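Local coordinates for protein nickel-dependent hydrogenase large subunit (Allochromatium vinosum, PDB 3MYR) that forms the large subunit of a heterodimeric [NiFe] hydrogenase, carries its nickel-iron active centre and oxidises molecular hydrogen, passing the electrons to an acceptor, at residues I82-P85 with L86-L90. Numbering follows the deposited sequence.
Sequences IELP and LNAQL
L84 and P85 meet A88 and Q89 where an extended loop turns into the first turn of a helix. The methyl of A88 points back toward the loop. It touches two apolar groups: L84 CD1 lies 4.0 Å from A88 CB, and P85 CD is equally near. L84 also reaches Q89. Its CG stands anti to the carbonyl carbon (chi1 -73°), and the CD1 branch runs up against the side chain of Q89. The two side chains cross at about a right angle. L84 CD1 comes within 4.2 Å of Q89 CB and also touches the amide end, where the contact is van der Waals.

P85 takes the N-cap position. Its carbonyl starts the helical bonding: Q89 N donates to P85 O over 3.2 Å. A88 N lies 3.0 Å from P85 O, but the N-H...O angle is only 120° and the bond is weak. Next, L90 N donates to L86 O at 2.9 Å. This is the N-terminal start of helix 86-112, away from the nickel-iron centre and the magnesium site.

The CB of L86 points away from the loop, though it still touches P85, and the side chain reaches N454 on helix 426-456. N87 ND2 is hydrogen-bonded to the carbonyl oxygens of D459 and K461. The loop joins helix 67-80 to helix 86-112, and L84 also rests on E77 of the former.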
loop_
_atom_site.group_PDB
_atom_site.type_symbol
_atom_site.label_atom_id
_atom_site.label_comp_id
_atom_site.label_asym_id
_atom_site.label_seq_id
_atom_site.Cartn_x
_atom_site.Cartn_y
_atom_site.Cartn_z
ATOM N N ILE B 82 -18.506 -17.018 -11.572
ATOM C CA ILE B 82 -17.918 -18.155 -10.922
ATOM C C ILE B 82 -18.260 -18.007 -9.436
ATOM O O ILE B 82 -17.994 -16.969 -8.863
ATOM C CB ILE B 82 -16.429 -18.071 -11.129
ATOM C CG1 ILE B 82 -16.156 -18.151 -12.618
ATOM C CG2 ILE B 82 -15.699 -19.126 -10.297
ATOM C CD1 ILE B 82 -14.674 -17.790 -13.011
ATOM N N GLU B 83 -18.792 -19.044 -8.799
ATOM C CA GLU B 83 -18.917 -19.066 -7.310
ATOM C C GLU B 83 -17.683 -19.690 -6.676
ATOM O O GLU B 83 -17.207 -20.729 -7.137
ATOM C CB GLU B 83 -20.106 -19.976 -6.878
ATOM C CG GLU B 83 -21.493 -19.461 -7.202
ATOM C CD GLU B 83 -22.110 -18.667 -6.042
ATOM O OE1 GLU B 83 -21.924 -19.052 -4.828
ATOM O OE2 GLU B 83 -22.790 -17.657 -6.363
ATOM N N LEU B 84 -17.201 -19.122 -5.585
ATOM C CA LEU B 84 -16.051 -19.688 -4.890
ATOM C C LEU B 84 -16.483 -20.840 -4.008
ATOM O O LEU B 84 -17.508 -20.731 -3.349
ATOM C CB LEU B 84 -15.449 -18.665 -3.932
ATOM C CG LEU B 84 -14.659 -17.480 -4.424
ATOM C CD1 LEU B 84 -13.857 -16.903 -3.226
ATOM C CD2 LEU B 84 -13.757 -17.877 -5.552
ATOM N N PRO B 85 -15.580 -21.801 -3.776
ATOM C CA PRO B 85 -15.790 -22.728 -2.649
ATOM C C PRO B 85 -15.649 -22.024 -1.306
ATOM O O PRO B 85 -14.877 -21.044 -1.158
ATOM C CB PRO B 85 -14.643 -23.751 -2.793
ATOM C CG PRO B 85 -13.954 -23.440 -4.120
ATOM C CD PRO B 85 -14.293 -22.005 -4.463
ATOM N N LEU B 86 -16.317 -22.551 -0.286
ATOM C CA LEU B 86 -16.345 -21.872 1.025
ATOM C C LEU B 86 -14.899 -21.632 1.544
ATOM O O LEU B 86 -14.604 -20.565 2.093
ATOM C CB LEU B 86 -17.137 -22.693 2.044
ATOM C CG LEU B 86 -17.255 -22.105 3.453
ATOM C CD1 LEU B 86 -17.796 -20.661 3.466
ATOM C CD2 LEU B 86 -18.257 -23.007 4.260
ATOM N N ASN B 87 -14.021 -22.629 1.420
ATOM C CA ASN B 87 -12.696 -22.491 2.064
ATOM C C ASN B 87 -11.974 -21.337 1.387
ATOM O O ASN B 87 -11.249 -20.589 2.038
ATOM C CB ASN B 87 -11.842 -23.738 1.871
ATOM C CG ASN B 87 -12.327 -24.897 2.681
ATOM O OD1 ASN B 87 -12.925 -24.715 3.741
ATOM N ND2 ASN B 87 -12.085 -26.141 2.177
ATOM N N ALA B 88 -12.184 -21.156 0.073
ATOM C CA ALA B 88 -11.511 -20.046 -0.591
ATOM C C ALA B 88 -12.013 -18.712 -0.024
ATOM O O ALA B 88 -11.250 -17.736 0.145
ATOM C CB ALA B 88 -11.726 -20.114 -2.125
ATOM N N GLN B 89 -13.315 -18.632 0.197
ATOM C CA GLN B 89 -13.905 -17.403 0.653
ATOM C C GLN B 89 -13.430 -17.060 2.070
ATOM O O GLN B 89 -13.083 -15.914 2.349
ATOM C CB GLN B 89 -15.453 -17.464 0.584
ATOM C CG GLN B 89 -16.071 -16.051 0.766
ATOM C CD GLN B 89 -15.988 -15.178 -0.520
ATOM O OE1 GLN B 89 -16.945 -15.102 -1.299
ATOM N NE2 GLN B 89 -14.890 -14.478 -0.691
ATOM N N LEU B 90 -13.329 -18.064 2.942
ATOM C CA LEU B 90 -12.803 -17.878 4.305
ATOM C C LEU B 90 -11.354 -17.469 4.291
ATOM O O LEU B 90 -10.907 -16.607 5.080
ATOM C CB LEU B 90 -12.899 -19.161 5.108
ATOM C CG LEU B 90 -14.229 -19.428 5.855
ATOM C CD1 LEU B 90 -15.229 -18.340 6.097
ATOM C CD2 LEU B 90 -14.761 -20.756 5.758
#